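Local coordinates for family 88 glycosyl hydrolase (PDB 5NOA), which probably works as an unsaturated rhamnogalacturonyl hydrolase, cleaving glycosidic bonds in complex plant carbohydrates used by a gut bacterium, at residues W56-Y61 / T356-V361; P287-T292 / G336-I341; G52-D57 / G115-C120; A60-N65 / E79-W84. All blocks are in the same frame, centred on the assembly; numbering follows the deposited sequence.

Interaction 1: W56-Y61 / T356-V361; sequences WDNAAY and TSNFGV
Asn358 reaches over the first turn of helix 56-72 with ND2 as a double donor, to Asp57 OD2 at 3.0 Å and to Asn58 OD1 at 2.9 Å. The first bond is nearly straight (168°) and comes down on the carboxylate from above its plane; the second is bent (136°) and again meets its acceptor out of plane. On the other branch, Asn358 OD1 accepts from Phe359 N at 2.8 Å, so three bonds fix the rotation of one amide. An alanine here would probably leave Asp57 OD2 and Asn58 OD1 without their shared donor and the aspartate freer to turn, though Arg53 O would still hold Asn58 through ND2.

Asp57, Asn58 and Asn358, on the polar side, are partly exposed; Ala60, Tyr61, Phe359 and Val361 are buried in close apolar packing, with Trp56 only partly buried at its outer end. Phe359 CB lies 3.9 Å from Ala60 CB, and the ring brings CD2 to 3.6 Å from Trp56 CH2, the planes 38° apart. Ser357 OG, which caps the helix through Gly360 N, sits over the centre of one Phe359 face. The Tyr61 ring turns its edge to Val361 CG1 (3.9 Å from CE1), while its OH bonds Asn41 and Gln45 of helix 29-47. The first turns of an early and a late helix thus meet, consistent with the (alpha/alpha)6 barrel of six-hairpin glycosidases.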
# COMPACT_ATOMS: atom_id res chain seq x y z
N TRP A 56 -6.88 -8.51 -4.09
CA TRP A 56 -5.95 -7.53 -3.52
C TRP A 56 -4.57 -8.04 -3.22
O TRP A 56 -3.62 -7.28 -3.33
CB TRP A 56 -6.52 -6.88 -2.26
CG TRP A 56 -6.55 -7.79 -1.08
CD1 TRP A 56 -7.55 -8.66 -0.74
CD2 TRP A 56 -5.51 -7.96 -0.10
NE1 TRP A 56 -7.19 -9.36 0.39
CE2 TRP A 56 -5.95 -8.94 0.80
CE3 TRP A 56 -4.24 -7.38 0.09
CZ2 TRP A 56 -5.18 -9.36 1.87
CZ3 TRP A 56 -3.47 -7.81 1.16
CH2 TRP A 56 -3.95 -8.81 2.02
N ASP A 57 -4.47 -9.27 -2.73
CA ASP A 57 -3.15 -9.72 -2.27
C ASP A 57 -2.20 -9.87 -3.48
O ASP A 57 -1.05 -9.44 -3.43
CB ASP A 57 -3.28 -10.97 -1.42
CG ASP A 57 -3.99 -12.16 -2.11
OD1 ASP A 57 -4.96 -11.99 -2.91
OD2 ASP A 57 -3.57 -13.31 -1.83
N ASN A 58 -2.70 -10.47 -4.56
CA ASN A 58 -1.90 -10.55 -5.78
C ASN A 58 -1.71 -9.17 -6.37
O ASN A 58 -0.61 -8.81 -6.82
CB ASN A 58 -2.57 -11.46 -6.80
CG ASN A 58 -2.56 -12.90 -6.40
OD1 ASN A 58 -1.70 -13.34 -5.64
ND2 ASN A 58 -3.52 -13.64 -6.92
N ALA A 59 -2.76 -8.36 -6.35
CA ALA A 59 -2.68 -7.03 -6.92
C ALA A 59 -1.68 -6.13 -6.20
O ALA A 59 -1.03 -5.28 -6.81
CB ALA A 59 -4.05 -6.39 -6.97
N ALA A 60 -1.56 -6.31 -4.88
CA ALA A 60 -0.62 -5.54 -4.10
C ALA A 60 0.80 -5.88 -4.49
O ALA A 60 1.65 -4.99 -4.62
CB ALA A 60 -0.87 -5.73 -2.60
N TYR A 61 1.11 -7.16 -4.68
CA TYR A 61 2.39 -7.57 -5.22
C TYR A 61 2.67 -6.81 -6.52
O TYR A 61 3.76 -6.26 -6.70
CB TYR A 61 2.49 -9.10 -5.45
CG TYR A 61 3.68 -9.39 -6.32
CD1 TYR A 61 4.98 -9.32 -5.84
CD2 TYR A 61 3.52 -9.55 -7.69
CE1 TYR A 61 6.08 -9.43 -6.68
CE2 TYR A 61 4.61 -9.67 -8.52
CZ TYR A 61 5.88 -9.60 -8.02
OH TYR A 61 6.96 -9.69 -8.90
N THR A 356 6.11 -15.34 4.49
CA THR A 356 6.14 -14.37 3.41
C THR A 356 4.78 -14.28 2.76
O THR A 356 3.91 -15.14 3.01
CB THR A 356 7.20 -14.67 2.33
OG1 THR A 356 7.48 -13.47 1.57
CG2 THR A 356 6.80 -15.79 1.38
N SER A 357 4.60 -13.28 1.92
CA SER A 357 3.37 -13.20 1.15
C SER A 357 3.61 -12.28 -0.03
O SER A 357 4.48 -11.43 -0.04
CB SER A 357 2.21 -12.64 1.95
OG SER A 357 2.47 -11.27 2.19
N ASN A 358 2.71 -12.40 -0.99
CA ASN A 358 2.63 -11.51 -2.13
C ASN A 358 2.63 -10.04 -1.72
O ASN A 358 3.46 -9.26 -2.20
CB ASN A 358 1.40 -11.87 -3.01
CG ASN A 358 0.12 -12.19 -2.21
OD1 ASN A 358 -0.07 -11.81 -1.07
ND2 ASN A 358 -0.79 -12.89 -2.89
N PHE A 359 1.72 -9.65 -0.81
CA PHE A 359 1.61 -8.24 -0.43
C PHE A 359 2.83 -7.78 0.36
O PHE A 359 3.21 -6.62 0.28
CB PHE A 359 0.30 -7.97 0.31
CG PHE A 359 0.18 -8.67 1.64
CD1 PHE A 359 0.70 -8.11 2.78
CD2 PHE A 359 -0.49 -9.89 1.74
CE1 PHE A 359 0.61 -8.79 3.98
CE2 PHE A 359 -0.57 -10.56 2.97
CZ PHE A 359 -0.02 -9.99 4.08
N GLY A 360 3.46 -8.68 1.12
CA GLY A 360 4.66 -8.33 1.89
C GLY A 360 5.82 -8.06 0.96
O GLY A 360 6.62 -7.15 1.18
N VAL A 361 5.97 -8.89 -0.06
CA VAL A 361 7.00 -8.66 -1.07
C VAL A 361 6.73 -7.35 -1.79
O VAL A 361 7.65 -6.56 -2.02
CB VAL A 361 7.07 -9.85 -2.06
CG1 VAL A 361 7.92 -9.53 -3.29
CG2 VAL A 361 7.55 -11.11 -1.34

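Interaction 2: P287-T292 / G336-I341; sequences PETSGT and GYVQPI
The Tyr337 ring receives Pro287 over one face: CG stands 4.1 Å from the ring centroid, 21° off the normal and displaced toward the rim, a CH-pi contact. The second flat group, the Glu288 carboxylate, is gripped mostly round its edge. Glu288 OE2 takes Gln339 N on its anti side at 2.9 Å, in an almost straight bond, and Ser290 OG on its syn side at 2.7 Å, while Ser290 N comes from above the plane at 2.9 Å. Glu288 OE1 offers its syn lone pair to Gly291 N at 3.0 Å, and a water bound to Gln339 OE1 also makes a weak bond to it; Gln339 NE2 bonds Glu343 OE1.

Glu288 is thereby the N-cap of helix 289-304. CG lies anti to the backbone N (chi1 -163°) and the chain then bends at chi2 (-78°), bringing the carboxylate back over its own helix start while one oxygen still faces the 336-341 loop. An alanine here would probably leave Gln339 N, Ser290 N and Gly291 N without their carboxylate acceptor. Beside it, Thr289 ties on twice, through OG1 to Gly336 O at 2.7 Å and through N to Tyr337 O at 2.8 Å.

Around this junction, Tyr323 of helix 310-328 touches Pro287 and Tyr337, Arg227 of helix 226-242 bonds Ser290 OG and Gln339 O, and Phe359 of helix 358-377 packs on Ser290 and Val338.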
# COMPACT_ATOMS: atom_id res chain seq x y z
N PRO A 287 9.02 -8.53 15.71
CA PRO A 287 9.03 -7.93 14.40
C PRO A 287 7.80 -8.22 13.54
O PRO A 287 7.20 -9.28 13.59
CB PRO A 287 10.22 -8.60 13.73
CG PRO A 287 10.85 -9.46 14.66
CD PRO A 287 10.14 -9.45 15.93
N GLU A 288 7.47 -7.27 12.68
CA GLU A 288 6.53 -7.52 11.59
C GLU A 288 6.99 -6.69 10.41
O GLU A 288 7.41 -5.55 10.59
CB GLU A 288 5.10 -7.23 12.01
CG GLU A 288 4.05 -7.86 11.07
CD GLU A 288 3.82 -7.14 9.76
OE1 GLU A 288 3.70 -5.90 9.79
OE2 GLU A 288 3.67 -7.84 8.69
N THR A 289 6.89 -7.26 9.21
CA THR A 289 7.49 -6.66 8.03
C THR A 289 6.59 -5.79 7.20
O THR A 289 7.05 -4.80 6.64
CB THR A 289 8.13 -7.75 7.20
OG1 THR A 289 9.18 -8.34 7.96
CG2 THR A 289 8.68 -7.28 5.85
N SER A 290 5.35 -6.21 6.98
CA SER A 290 4.53 -5.50 6.00
C SER A 290 4.23 -4.06 6.40
O SER A 290 4.40 -3.15 5.58
CB SER A 290 3.25 -6.28 5.66
OG SER A 290 2.41 -6.47 6.78
N GLY A 291 3.80 -3.85 7.64
CA GLY A 291 3.61 -2.45 8.11
C GLY A 291 4.89 -1.66 8.01
O GLY A 291 4.94 -0.61 7.39
N THR A 292 5.95 -2.20 8.59
CA THR A 292 7.23 -1.57 8.56
C THR A 292 7.64 -1.19 7.15
O THR A 292 8.15 -0.08 6.91
CB THR A 292 8.30 -2.48 9.18
OG1 THR A 292 7.92 -2.80 10.51
CG2 THR A 292 9.70 -1.88 9.20
N GLY A 336 10.73 -12.33 5.01
CA GLY A 336 10.09 -12.94 6.15
C GLY A 336 9.44 -12.00 7.13
O GLY A 336 9.41 -10.79 6.90
N TYR A 337 8.92 -12.56 8.22
CA TYR A 337 8.21 -11.85 9.28
C TYR A 337 6.99 -11.08 8.77
O TYR A 337 6.58 -10.08 9.38
CB TYR A 337 9.14 -10.96 10.12
CG TYR A 337 10.12 -11.70 10.97
CD1 TYR A 337 9.73 -12.26 12.18
CD2 TYR A 337 11.43 -11.77 10.60
CE1 TYR A 337 10.63 -12.89 13.00
CE2 TYR A 337 12.36 -12.43 11.41
CZ TYR A 337 11.97 -12.98 12.63
OH TYR A 337 12.88 -13.58 13.42
N VAL A 338 6.36 -11.58 7.72
CA VAL A 338 5.14 -10.97 7.24
C VAL A 338 3.94 -11.53 8.02
O VAL A 338 3.72 -12.73 8.05
CB VAL A 338 4.95 -11.17 5.74
CG1 VAL A 338 3.63 -10.55 5.26
CG2 VAL A 338 6.13 -10.59 4.98
N GLN A 339 3.16 -10.67 8.65
CA GLN A 339 1.95 -11.13 9.36
C GLN A 339 1.00 -11.77 8.33
O GLN A 339 0.59 -11.12 7.40
CB GLN A 339 1.26 -9.98 10.03
CG GLN A 339 -0.01 -10.34 10.80
CD GLN A 339 -0.64 -9.12 11.45
OE1 GLN A 339 -0.40 -7.99 11.06
NE2 GLN A 339 -1.43 -9.35 12.47
N PRO A 340 0.64 -13.07 8.52
CA PRO A 340 -0.17 -13.75 7.52
C PRO A 340 -1.64 -13.38 7.58
O PRO A 340 -2.16 -13.07 8.65
CB PRO A 340 0.01 -15.22 7.91
CG PRO A 340 0.39 -15.23 9.31
CD PRO A 340 1.13 -13.97 9.58
N ILE A 341 -2.31 -13.47 6.43
CA ILE A 341 -3.75 -13.21 6.36
C ILE A 341 -4.50 -14.07 7.36
O ILE A 341 -5.39 -13.58 8.08
CB ILE A 341 -4.30 -13.41 4.93
CG1 ILE A 341 -3.72 -12.33 4.02
CG2 ILE A 341 -5.83 -13.41 4.91
CD1 ILE A 341 -3.85 -12.66 2.53
O HOH W 1 1.00 -5.45 10.99

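Interaction 3: G52-D57 / G115-C120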
# COMPACT_ATOMS: atom_id res chain seq x y z
N GLY A 52 -2.38 -15.89 -10.76
CA GLY A 52 -3.66 -16.07 -10.11
C GLY A 52 -4.55 -14.88 -10.28
O GLY A 52 -4.33 -14.03 -11.13
N ARG A 53 -5.56 -14.81 -9.42
CA ARG A 53 -6.65 -13.87 -9.61
C ARG A 53 -6.22 -12.43 -9.34
O ARG A 53 -5.12 -12.14 -8.82
CB ARG A 53 -7.85 -14.28 -8.77
CG ARG A 53 -7.62 -14.26 -7.28
CD ARG A 53 -8.89 -14.67 -6.54
NE ARG A 53 -8.63 -14.70 -5.12
CZ ARG A 53 -9.50 -15.12 -4.21
NH1 ARG A 53 -10.71 -15.54 -4.58
NH2 ARG A 53 -9.14 -15.13 -2.96
N SER A 54 -7.17 -11.55 -9.66
CA SER A 54 -6.95 -10.10 -9.62
C SER A 54 -7.12 -9.48 -8.23
O SER A 54 -6.89 -8.28 -8.08
CB SER A 54 -7.94 -9.42 -10.59
OG SER A 54 -9.26 -9.42 -10.00
N PHE A 55 -7.50 -10.27 -7.24
CA PHE A 55 -7.82 -9.83 -5.89
C PHE A 55 -6.61 -9.19 -5.20
O PHE A 55 -5.45 -9.33 -5.65
CB PHE A 55 -8.34 -11.05 -5.11
CG PHE A 55 -9.12 -10.77 -3.84
CD1 PHE A 55 -10.23 -9.94 -3.83
CD2 PHE A 55 -8.82 -11.48 -2.68
CE1 PHE A 55 -10.99 -9.78 -2.67
CE2 PHE A 55 -9.55 -11.31 -1.53
CZ PHE A 55 -10.62 -10.45 -1.53
N TRP A 56 -6.88 -8.51 -4.09
CA TRP A 56 -5.95 -7.53 -3.52
C TRP A 56 -4.57 -8.04 -3.22
O TRP A 56 -3.62 -7.28 -3.33
CB TRP A 56 -6.52 -6.88 -2.26
CG TRP A 56 -6.55 -7.79 -1.08
CD1 TRP A 56 -7.55 -8.66 -0.74
CD2 TRP A 56 -5.51 -7.96 -0.10
NE1 TRP A 56 -7.19 -9.36 0.39
CE2 TRP A 56 -5.95 -8.94 0.80
CE3 TRP A 56 -4.24 -7.38 0.09
CZ2 TRP A 56 -5.18 -9.36 1.87
CZ3 TRP A 56 -3.47 -7.81 1.16
CH2 TRP A 56 -3.95 -8.81 2.02
N ASP A 57 -4.47 -9.27 -2.73
CA ASP A 57 -3.15 -9.72 -2.27
C ASP A 57 -2.20 -9.87 -3.48
O ASP A 57 -1.05 -9.44 -3.43
CB ASP A 57 -3.28 -10.97 -1.42
CG ASP A 57 -3.99 -12.16 -2.11
OD1 ASP A 57 -4.96 -11.99 -2.91
OD2 ASP A 57 -3.57 -13.31 -1.83
N GLY A 115 -13.17 -2.42 -2.87
CA GLY A 115 -11.86 -1.96 -3.23
C GLY A 115 -10.80 -3.01 -3.33
O GLY A 115 -9.84 -2.84 -4.11
N ASP A 116 -10.94 -4.12 -2.60
CA ASP A 116 -9.99 -5.22 -2.79
C ASP A 116 -9.99 -5.81 -4.21
O ASP A 116 -9.01 -6.44 -4.60
CB ASP A 116 -10.23 -6.32 -1.76
CG ASP A 116 -9.66 -6.01 -0.38
OD1 ASP A 116 -8.96 -5.00 -0.22
OD2 ASP A 116 -9.88 -6.86 0.51
N TYR A 117 -11.07 -5.58 -4.96
CA TYR A 117 -11.18 -5.96 -6.36
C TYR A 117 -10.95 -4.82 -7.31
O TYR A 117 -11.23 -4.94 -8.53
CB TYR A 117 -12.49 -6.71 -6.65
CG TYR A 117 -12.37 -8.20 -6.64
CD1 TYR A 117 -11.43 -8.85 -7.43
CD2 TYR A 117 -13.25 -8.95 -5.87
CE1 TYR A 117 -11.37 -10.24 -7.45
CE2 TYR A 117 -13.19 -10.32 -5.89
CZ TYR A 117 -12.25 -10.96 -6.68
OH TYR A 117 -12.17 -12.33 -6.66
N GLN A 118 -10.43 -3.70 -6.80
CA GLN A 118 -10.13 -2.54 -7.62
C GLN A 118 -8.67 -2.15 -7.64
O GLN A 118 -8.25 -1.41 -8.52
CB GLN A 118 -11.00 -1.38 -7.15
CG GLN A 118 -12.49 -1.65 -7.25
CD GLN A 118 -13.33 -0.54 -6.68
OE1 GLN A 118 -12.86 0.23 -5.85
NE2 GLN A 118 -14.61 -0.47 -7.09
N ILE A 119 -7.88 -2.65 -6.68
CA ILE A 119 -6.46 -2.34 -6.72
C ILE A 119 -5.81 -2.84 -7.99
O ILE A 119 -4.84 -2.23 -8.47
CB ILE A 119 -5.73 -2.80 -5.44
CG1 ILE A 119 -4.19 -2.76 -5.61
CG2 ILE A 119 -6.18 -4.18 -4.98
CD1 ILE A 119 -3.40 -2.97 -4.33
N CYS A 120 -6.30 -3.93 -8.57
CA CYS A 120 -5.77 -4.37 -9.87
C CYS A 120 -5.78 -3.24 -10.92
O CYS A 120 -4.91 -3.22 -11.78
CB CYS A 120 -6.54 -5.59 -10.36
SG CYS A 120 -8.30 -5.35 -10.64
O HOH W 2 -7.92 -5.98 -7.24
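Asp116 and Tyr117 pack on Phe55 and Trp56 where the loop entering helix 56-72 meets, in roughly opposed direction, the loop leading to helix 120-130, a junction between helix N-termini in what is, for this family, an (alpha/alpha)6 barrel. Asp116 comes first. Asp116 CB lies 3.7 Å from Phe55 CE1, and its carboxylate runs alongside the indole, with OD2 3.2 Å from Trp56 CD1 and the two planes 33° apart.

Tyr117 follows, presenting one face to Phe55 in an edge-to-face pair with centroids 4.8 Å apart and planes at 52°. Phe55 CG is anti to its backbone N (chi1 -161°), a turn that aims CD1 at the centre of the tyrosine face. Ser54 OG borders the same ring in its plane, 3.4 Å from Tyr117 CE1. Beyond the ring, the hydroxyl bonds Glu107 O, and the Glu107 carboxylate forms a salt bridge with Arg53.

Further along, Ile119 puts CG2 3.7 Å from Trp56 CA and also packs on Ala59, Ala60 and Thr63, so one methyl-bearing side chain follows the start of helix 56-72. Cys120 closes the walk, its CB resting on Ser54 O. The two backbones are joined through a water instead of a direct hydrogen bond: it donates to Ser54 O at 2.7 Å and to Asp116 O at 2.9 Å, and accepts from Cys120 N at 2.9 Å.

Interaction 4: A60-N65 / E79-W84; sequences AYHTGN and EYSKGW
His62 carries this contact, its ring stacked on Trp84 on one face and met by Tyr61 CD2 on the other. From the backbone outward, His62 CB lies 4.0 Å from Trp84 CZ3, and CG stands over the same indole, 3.6 Å from CE3. ND1 then turns its in-plane edge to Ser81, meeting OG at 2.8 Å in a nearly straight hydrogen bond (170°). CE1, next round the ring, is 3.7 Å from Tyr80 CD2, while NE2 and CD2 lie over the indole, NE2 coming within 3.3 Å of Trp84 CG. The result is an offset stack with the five-membered ring, planes 12° apart.

Ser81 OG is gripped a second time, by Asn65 ND2 at 2.8 Å, in the plane of that amide. The serine hydroxyl thus links two residues of the facing helix and fixes the imidazole's rotation. Tyr61 and Tyr80 meet rim to rim, and outer bonds run from Tyr80 OH to His48 O and from Trp84 NE1 to Arg53 O. With axes 10.1 Å apart and directions at 149°, the two successive helices form an antiparallel alpha-alpha hairpin sealed by an aromatic cluster, the kind of unit from which six-hairpin barrels are built.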
# COMPACT_ATOMS: atom_id res chain seq x y z
N ALA A 60 -1.56 -6.31 -4.88
CA ALA A 60 -0.62 -5.54 -4.10
C ALA A 60 0.80 -5.88 -4.49
O ALA A 60 1.65 -4.99 -4.62
CB ALA A 60 -0.87 -5.73 -2.60
N TYR A 61 1.11 -7.16 -4.68
CA TYR A 61 2.39 -7.57 -5.22
C TYR A 61 2.67 -6.81 -6.52
O TYR A 61 3.76 -6.26 -6.70
CB TYR A 61 2.49 -9.10 -5.45
CG TYR A 61 3.68 -9.39 -6.32
CD1 TYR A 61 4.98 -9.32 -5.84
CD2 TYR A 61 3.52 -9.55 -7.69
CE1 TYR A 61 6.08 -9.43 -6.68
CE2 TYR A 61 4.61 -9.67 -8.52
CZ TYR A 61 5.88 -9.60 -8.02
OH TYR A 61 6.96 -9.69 -8.90
N HIS A 62 1.69 -6.77 -7.42
CA HIS A 62 1.91 -6.15 -8.71
C HIS A 62 2.21 -4.66 -8.61
O HIS A 62 2.97 -4.14 -9.43
CB HIS A 62 0.78 -6.48 -9.70
CG HIS A 62 0.93 -7.86 -10.25
ND1 HIS A 62 1.81 -8.13 -11.29
CD2 HIS A 62 0.43 -9.05 -9.82
CE1 HIS A 62 1.82 -9.44 -11.46
NE2 HIS A 62 1.00 -10.02 -10.60
N THR A 63 1.66 -3.98 -7.60
CA THR A 63 2.03 -2.59 -7.41
C THR A 63 3.53 -2.47 -7.12
O THR A 63 4.18 -1.51 -7.57
CB THR A 63 1.17 -1.82 -6.40
OG1 THR A 63 1.43 -2.25 -5.06
CG2 THR A 63 -0.26 -1.89 -6.70
N GLY A 64 4.08 -3.41 -6.37
CA GLY A 64 5.49 -3.44 -6.11
C GLY A 64 6.33 -3.84 -7.31
O GLY A 64 7.42 -3.30 -7.55
N ASN A 65 5.86 -4.83 -8.07
CA ASN A 65 6.56 -5.23 -9.29
C ASN A 65 6.64 -4.06 -10.29
O ASN A 65 7.68 -3.83 -10.89
CB ASN A 65 5.86 -6.42 -9.93
CG ASN A 65 6.60 -6.92 -11.15
OD1 ASN A 65 7.80 -7.19 -11.08
ND2 ASN A 65 5.90 -7.02 -12.28
N GLU A 79 6.82 -7.95 -18.31
CA GLU A 79 6.15 -9.11 -18.84
C GLU A 79 5.34 -9.87 -17.80
O GLU A 79 4.26 -10.38 -18.09
CB GLU A 79 7.15 -10.02 -19.56
CG GLU A 79 7.69 -9.37 -20.85
CD GLU A 79 6.62 -8.71 -21.74
OE1 GLU A 79 5.72 -9.45 -22.22
OE2 GLU A 79 6.68 -7.45 -21.99
N TYR A 80 5.84 -9.93 -16.57
CA TYR A 80 5.15 -10.63 -15.51
C TYR A 80 3.83 -9.97 -15.15
O TYR A 80 2.82 -10.64 -15.02
CB TYR A 80 6.07 -10.72 -14.29
CG TYR A 80 5.63 -11.71 -13.25
CD1 TYR A 80 5.89 -13.05 -13.39
CD2 TYR A 80 4.98 -11.29 -12.09
CE1 TYR A 80 5.49 -13.97 -12.45
CE2 TYR A 80 4.61 -12.20 -11.13
CZ TYR A 80 4.88 -13.53 -11.31
OH TYR A 80 4.50 -14.43 -10.33
N SER A 81 3.84 -8.64 -15.02
CA SER A 81 2.57 -7.93 -14.77
C SER A 81 1.61 -7.98 -15.98
O SER A 81 0.39 -8.11 -15.79
CB SER A 81 2.79 -6.51 -14.30
OG SER A 81 3.23 -6.47 -12.97
N LYS A 82 2.14 -7.88 -17.20
CA LYS A 82 1.29 -8.01 -18.38
C LYS A 82 0.63 -9.39 -18.41
O LYS A 82 -0.56 -9.51 -18.72
CB LYS A 82 2.08 -7.85 -19.67
CG LYS A 82 2.44 -6.44 -20.00
CD LYS A 82 3.21 -6.44 -21.30
CE LYS A 82 3.56 -5.05 -21.72
NZ LYS A 82 4.53 -5.14 -22.86
N GLY A 83 1.39 -10.43 -18.05
CA GLY A 83 0.82 -11.77 -18.05
C GLY A 83 -0.31 -11.92 -17.05
O GLY A 83 -1.34 -12.55 -17.33
N TRP A 84 -0.15 -11.30 -15.89
CA TRP A 84 -1.20 -11.33 -14.88
C TRP A 84 -2.43 -10.57 -15.31
O TRP A 84 -3.54 -11.04 -15.13
CB TRP A 84 -0.64 -10.81 -13.57
CG TRP A 84 -1.60 -10.65 -12.45
CD1 TRP A 84 -2.08 -11.61 -11.61
CD2 TRP A 84 -2.13 -9.43 -11.95
NE1 TRP A 84 -2.85 -11.07 -10.62
CE2 TRP A 84 -2.90 -9.72 -10.80
CE3 TRP A 84 -1.99 -8.10 -12.33
CZ2 TRP A 84 -3.54 -8.74 -10.07
CZ3 TRP A 84 -2.66 -7.13 -11.62
CH2 TRP A 84 -3.38 -7.45 -10.49

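Overall arrangement
After helix 29-47 the chain passes through the 52-55 loop into helix 56-72; this run supplies one side of interactions 1, 3 and 4. Interaction 4 closes the shortest loop, folding helix 75-87 back on helix 56-72, and lies within the loop that interaction 3 closes when the chain returns at 115-120. Interaction 2 comes later, in series with both, joining the start of helix 289-304 to the loop before helix 358-377. Interaction 1 spans nearly the whole fold and encloses interaction 2. Neighbouring contacts touch: interactions 3 and 4 through the Cys120 and Trp84 side chains, interactions 1 and 2 through Trp56 and Phe359 against the 336-341 loop. Interactions 2 and 4 stay about 9 Å apart at nearest atoms.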